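Local atomic coordinates of 'Carboxyl esterase 2 (Tuber melanosporum Mel28, PDB entry 5MIF), a protein that probably hydrolyses carboxylic esters as an archaea-like carboxylesterase of the alpha/beta hydrolase fold. Residues A[157-169]-A[194-208]. Residues are numbered along the deposited sequence; the frame is centred on the assembly and turned at random.
Sequences PVPNEQCYAAVQW and ELSSSVSLLSIKRKT
V199 meets C163 and Y164 where helices 158-169 and 194-206 cross at -63°, their axes 9.2 Å apart. Here the packing is tight: V199 CG2 lies 3.6 Å from C163 CB, and both residues back onto the central sheet, V199 on F186 and C163 on F115. Y164, its ring carried out anti to the backbone N (chi1 178°), is a knob in the hole formed by V199, L202, S203 and R206. Its hydroxyl hydrogen-bonds T208 just past the Schellman end of the second helix (Y164 OH to T208 OG1 2.8 Å), and a water joins T208 OG1 to S203 OG and Q168 NE2.

The buried amide of N160 sends ND2 to S198 OG (3.1 Å, nearly straight at 169°) and to E194 OE2; E194 OE1 accepts from W120 NE1, and S198 OG bonds V262 O.

The outer side, at R206, is solvent-exposed. R206 grips E161 end-on in a nearly coplanar salt bridge, R206 NH2 to E161 OE2 at 2.6 Å and R206 NH1 to E161 OE1. The guanidinium stands almost perpendicular to the Y164 ring, NH1 over one face, offset toward the rim, in a cation-pi contact. Replacing E161 by alanine would probably leave the R206 charge without its carboxylate mate and the guanidinium freer to swing off the ring. Buried hydrogen bonds thus fix the N160 amide and tether the Y164 hydroxyl, whereas solvent probably screens the ion pair.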
loop_
_atom_site.group_PDB
_atom_site.type_symbol
_atom_site.label_atom_id
_atom_site.label_comp_id
_atom_site.label_asym_id
_atom_site.label_seq_id
_atom_site.Cartn_x
_atom_site.Cartn_y
_atom_site.Cartn_z
ATOM N N PRO A 157 25.956 -15.406 -13.532
ATOM C CA PRO A 157 24.935 -14.434 -13.937
ATOM C C PRO A 157 24.060 -14.901 -15.093
ATOM O O PRO A 157 23.482 -14.071 -15.797
ATOM C CB PRO A 157 25.782 -13.237 -14.380
ATOM C CG PRO A 157 26.957 -13.903 -15.053
ATOM C CD PRO A 157 27.211 -15.200 -14.282
ATOM N N VAL A 158 23.981 -16.206 -15.318
ATOM C CA VAL A 158 23.271 -16.701 -16.485
ATOM C C VAL A 158 21.751 -16.411 -16.442
ATOM O O VAL A 158 21.201 -15.938 -17.437
ATOM C CB VAL A 158 23.561 -18.218 -16.696
ATOM C CG1 VAL A 158 22.668 -18.805 -17.778
ATOM C CG2 VAL A 158 25.032 -18.405 -17.074
ATOM N N PRO A 159 21.068 -16.671 -15.304
ATOM C CA PRO A 159 19.640 -16.303 -15.309
ATOM C C PRO A 159 19.427 -14.788 -15.524
ATOM O O PRO A 159 18.484 -14.394 -16.231
ATOM C CB PRO A 159 19.149 -16.749 -13.928
ATOM C CG PRO A 159 20.133 -17.858 -13.513
ATOM C CD PRO A 159 21.457 -17.370 -14.058
ATOM N N ASN A 160 20.295 -13.966 -14.938
ATOM C CA ASN A 160 20.260 -12.530 -15.161
ATOM C C ASN A 160 20.363 -12.180 -16.642
ATOM O O ASN A 160 19.583 -11.371 -17.156
ATOM C CB ASN A 160 21.400 -11.854 -14.402
ATOM C CG ASN A 160 21.480 -12.314 -12.955
ATOM O OD1 ASN A 160 21.694 -13.494 -12.684
ATOM N ND2 ASN A 160 21.318 -11.385 -12.023
ATOM N N GLU A 161 21.337 -12.784 -17.321
ATOM C CA GLU A 161 21.579 -12.491 -18.728
ATOM C C GLU A 161 20.496 -13.093 -19.613
ATOM O O GLU A 161 20.200 -12.554 -20.679
ATOM C CB GLU A 161 22.967 -12.969 -19.155
ATOM C CG GLU A 161 24.125 -12.227 -18.463
ATOM C CD GLU A 161 24.260 -10.759 -18.872
ATOM O OE1 GLU A 161 23.630 -10.332 -19.858
ATOM O OE2 GLU A 161 25.037 -10.030 -18.223
ATOM N N GLN A 162 19.919 -14.216 -19.190
ATOM C CA GLN A 162 18.781 -14.771 -19.915
ATOM C C GLN A 162 17.634 -13.765 -19.896
ATOM O O GLN A 162 17.039 -13.469 -20.932
ATOM C CB GLN A 162 18.309 -16.091 -19.293
ATOM C CG GLN A 162 19.181 -17.303 -19.615
ATOM C CD GLN A 162 18.590 -18.589 -19.073
ATOM O OE1 GLN A 162 18.171 -18.650 -17.917
ATOM N NE2 GLN A 162 18.519 -19.614 -19.919
ATOM N N CYS A 163 17.338 -13.249 -18.704
ATOM C CA CYS A 163 16.260 -12.279 -18.518
ATOM C C CYS A 163 16.548 -11.016 -19.308
ATOM O O CYS A 163 15.669 -10.487 -19.987
ATOM C CB CYS A 163 16.087 -11.948 -17.045
ATOM S SG CYS A 163 15.408 -13.300 -16.104
ATOM N N TYR A 164 17.783 -10.538 -19.220
ATOM C CA TYR A 164 18.179 -9.373 -19.994
ATOM C C TYR A 164 18.000 -9.637 -21.485
ATOM O O TYR A 164 17.410 -8.815 -22.187
ATOM C CB TYR A 164 19.618 -8.959 -19.683
ATOM C CG TYR A 164 20.059 -7.789 -20.523
ATOM C CD1 TYR A 164 19.709 -6.497 -20.174
ATOM C CD2 TYR A 164 20.792 -7.981 -21.688
ATOM C CE1 TYR A 164 20.098 -5.423 -20.945
ATOM C CE2 TYR A 164 21.184 -6.920 -22.468
ATOM C CZ TYR A 164 20.833 -5.638 -22.096
ATOM O OH TYR A 164 21.221 -4.570 -22.881
ATOM N N ALA A 165 18.479 -10.787 -21.972
ATOM C CA ALA A 165 18.408 -11.083 -23.407
ATOM C C ALA A 165 16.965 -11.229 -23.918
ATOM O O ALA A 165 16.647 -10.819 -25.044
ATOM C CB ALA A 165 19.214 -12.367 -23.734
ATOM N N ALA A 166 16.097 -11.803 -23.090
ATOM C CA ALA A 166 14.686 -11.936 -23.441
ATOM C C ALA A 166 14.032 -10.560 -23.584
ATOM O O ALA A 166 13.222 -10.335 -24.487
ATOM C CB ALA A 166 13.950 -12.769 -22.400
ATOM N N VAL A 167 14.382 -9.638 -22.693
ATOM C CA VAL A 167 13.842 -8.285 -22.792
ATOM C C VAL A 167 14.295 -7.615 -24.090
ATOM O O VAL A 167 13.486 -6.971 -24.774
ATOM C CB VAL A 167 14.227 -7.431 -21.569
ATOM C CG1 VAL A 167 13.894 -5.950 -21.806
ATOM C CG2 VAL A 167 13.503 -7.956 -20.341
ATOM N N GLN A 168 15.566 -7.788 -24.450
ATOM C CA GLN A 168 16.077 -7.178 -25.685
ATOM C C GLN A 168 15.322 -7.715 -26.903
ATOM O O GLN A 168 15.056 -6.978 -27.858
ATOM C CB GLN A 168 17.581 -7.428 -25.851
ATOM C CG GLN A 168 18.457 -6.919 -24.702
ATOM C CD GLN A 168 18.045 -5.549 -24.171
ATOM O OE1 GLN A 168 18.102 -4.549 -24.890
ATOM N NE2 GLN A 168 17.621 -5.504 -22.913
ATOM N N TRP A 169 15.000 -9.003 -26.869
ATOM C CA TRP A 169 14.196 -9.624 -27.909
ATOM C C TRP A 169 12.793 -9.023 -27.969
ATOM O O TRP A 169 12.281 -8.742 -29.047
ATOM C CB TRP A 169 14.096 -11.137 -27.688
ATOM C CG TRP A 169 13.409 -11.850 -28.819
ATOM C CD1 TRP A 169 14.009 -12.451 -29.887
ATOM C CD2 TRP A 169 11.995 -12.028 -29.001
ATOM N NE1 TRP A 169 13.060 -12.988 -30.720
ATOM C CE2 TRP A 169 11.817 -12.744 -30.201
ATOM C CE3 TRP A 169 10.861 -11.650 -28.264
ATOM C CZ2 TRP A 169 10.555 -13.098 -30.684
ATOM C CZ3 TRP A 169 9.605 -11.998 -28.747
ATOM C CH2 TRP A 169 9.465 -12.717 -29.946
ATOM N N GLU A 194 15.458 -9.519 -7.414
ATOM C CA GLU A 194 16.883 -9.413 -7.726
ATOM C C GLU A 194 17.068 -9.370 -9.235
ATOM O O GLU A 194 17.819 -8.538 -9.752
ATOM C CB GLU A 194 17.677 -10.578 -7.112
ATOM C CG GLU A 194 19.194 -10.496 -7.305
ATOM C CD GLU A 194 19.688 -11.255 -8.537
ATOM O OE1 GLU A 194 18.879 -11.976 -9.140
ATOM O OE2 GLU A 194 20.887 -11.149 -8.893
ATOM N N LEU A 195 16.368 -10.249 -9.949
ATOM C CA LEU A 195 16.496 -10.296 -11.402
ATOM C C LEU A 195 15.981 -9.014 -12.083
ATOM O O LEU A 195 16.588 -8.511 -13.044
ATOM C CB LEU A 195 15.750 -11.522 -11.955
ATOM C CG LEU A 195 16.405 -12.868 -11.580
ATOM C CD1 LEU A 195 15.500 -14.053 -11.917
ATOM C CD2 LEU A 195 17.756 -13.005 -12.256
ATOM N N SER A 196 14.851 -8.500 -11.601
ATOM C CA SER A 196 14.256 -7.303 -12.193
ATOM C C SER A 196 15.221 -6.127 -12.072
ATOM O O SER A 196 15.543 -5.462 -13.060
ATOM C CB SER A 196 12.909 -6.975 -11.526
ATOM O OG SER A 196 12.238 -5.917 -12.208
ATOM N N SER A 197 15.709 -5.894 -10.861
ATOM C CA SER A 197 16.608 -4.772 -10.629
ATOM C C SER A 197 17.960 -5.014 -11.302
ATOM O O SER A 197 18.630 -4.059 -11.697
ATOM C CB SER A 197 16.797 -4.530 -9.131
ATOM O OG SER A 197 17.259 -5.713 -8.517
ATOM N N SER A 198 18.353 -6.286 -11.444
ATOM C CA SER A 198 19.582 -6.613 -12.168
ATOM C C SER A 198 19.495 -6.253 -13.638
ATOM O O SER A 198 20.426 -5.660 -14.192
ATOM C CB SER A 198 19.922 -8.098 -12.022
ATOM O OG SER A 198 21.140 -8.402 -12.683
ATOM N N VAL A 199 18.373 -6.603 -14.261
ATOM C CA VAL A 199 18.140 -6.304 -15.668
ATOM C C VAL A 199 18.026 -4.788 -15.902
ATOM O O VAL A 199 18.496 -4.258 -16.928
ATOM C CB VAL A 199 16.875 -7.032 -16.175
ATOM C CG1 VAL A 199 16.483 -6.546 -17.563
ATOM C CG2 VAL A 199 17.119 -8.558 -16.190
ATOM N N SER A 200 17.398 -4.090 -14.956
ATOM C CA SER A 200 17.379 -2.625 -15.005
ATOM C C SER A 200 18.817 -2.083 -15.020
ATOM O O SER A 200 19.166 -1.257 -15.856
ATOM C CB SER A 200 16.596 -2.042 -13.815
ATOM O OG SER A 200 15.188 -2.244 -13.953
ATOM N N LEU A 201 19.643 -2.561 -14.096
ATOM C CA LEU A 201 21.024 -2.113 -13.979
ATOM C C LEU A 201 21.831 -2.428 -15.246
ATOM O O LEU A 201 22.600 -1.598 -15.721
ATOM C CB LEU A 201 21.679 -2.742 -12.745
ATOM C CG LEU A 201 23.156 -2.426 -12.494
ATOM C CD1 LEU A 201 23.354 -0.937 -12.310
ATOM C CD2 LEU A 201 23.653 -3.187 -11.275
ATOM N N LEU A 202 21.635 -3.621 -15.801
ATOM C CA LEU A 202 22.317 -4.013 -17.027
ATOM C C LEU A 202 21.866 -3.115 -18.189
ATOM O O LEU A 202 22.655 -2.794 -19.078
ATOM C CB LEU A 202 22.062 -5.505 -17.339
ATOM C CG LEU A 202 22.723 -6.569 -16.440
ATOM C CD1 LEU A 202 22.182 -7.981 -16.704
ATOM C CD2 LEU A 202 24.253 -6.557 -16.582
ATOM N N SER A 203 20.596 -2.723 -18.204
ATOM C CA SER A 203 20.117 -1.813 -19.246
ATOM C C SER A 203 20.825 -0.458 -19.151
ATOM O O SER A 203 21.164 0.157 -20.167
ATOM C CB SER A 203 18.610 -1.619 -19.147
ATOM O OG SER A 203 17.951 -2.864 -19.190
ATOM N N ILE A 204 21.048 -0.003 -17.921
ATOM C CA ILE A 204 21.736 1.261 -17.689
ATOM C C ILE A 204 23.190 1.156 -18.162
ATOM O O ILE A 204 23.654 1.988 -18.934
ATOM C CB ILE A 204 21.656 1.657 -16.206
ATOM C CG1 ILE A 204 20.229 2.127 -15.887
ATOM C CG2 ILE A 204 22.662 2.754 -15.887
ATOM C CD1 ILE A 204 19.854 2.061 -14.427
ATOM N N LYS A 205 23.880 0.092 -17.755
ATOM C CA LYS A 205 25.256 -0.155 -18.203
ATOM C C LYS A 205 25.436 -0.276 -19.715
ATOM O O LYS A 205 26.484 0.107 -20.245
ATOM C CB LYS A 205 25.798 -1.429 -17.556
ATOM C CG LYS A 205 26.020 -1.296 -16.073
ATOM C CD LYS A 205 26.531 -2.595 -15.449
ATOM C CE LYS A 205 26.862 -2.346 -13.994
ATOM N NZ LYS A 205 28.137 -2.958 -13.545
ATOM N N ARG A 206 24.441 -0.823 -20.412
ATOM C CA ARG A 206 24.598 -1.125 -21.830
ATOM C C ARG A 206 23.831 -0.144 -22.704
ATOM O O ARG A 206 23.847 -0.244 -23.930
ATOM C CB ARG A 206 24.143 -2.572 -22.094
ATOM C CG ARG A 206 25.005 -3.612 -21.342
ATOM C CD ARG A 206 24.385 -5.013 -21.286
ATOM N NE ARG A 206 25.238 -5.925 -20.528
ATOM C CZ ARG A 206 24.938 -7.185 -20.218
ATOM N NH1 ARG A 206 23.774 -7.710 -20.583
ATOM N NH2 ARG A 206 25.807 -7.916 -19.529
ATOM N N LYS A 207 23.205 0.831 -22.055
ATOM C CA LYS A 207 22.417 1.877 -22.706
ATOM C C LYS A 207 21.319 1.318 -23.600
ATOM O O LYS A 207 21.171 1.720 -24.751
ATOM C CB LYS A 207 23.334 2.832 -23.477
ATOM C CG LYS A 207 24.250 3.590 -22.499
ATOM C CD LYS A 207 25.416 4.313 -23.158
ATOM C CE LYS A 207 26.343 4.918 -22.098
ATOM N NZ LYS A 207 25.614 5.336 -20.862
ATOM N N THR A 208 20.549 0.380 -23.051
ATOM C CA THR A 208 19.383 -0.155 -23.744
ATOM C C THR A 208 18.125 0.258 -22.974
ATOM O O THR A 208 18.206 0.545 -21.781
ATOM C CB THR A 208 19.460 -1.694 -23.882
ATOM O OG1 THR A 208 19.661 -2.291 -22.596
ATOM C CG2 THR A 208 20.593 -2.088 -24.834
HETATM O O HOH W 1 17.099 -3.057 -21.795
#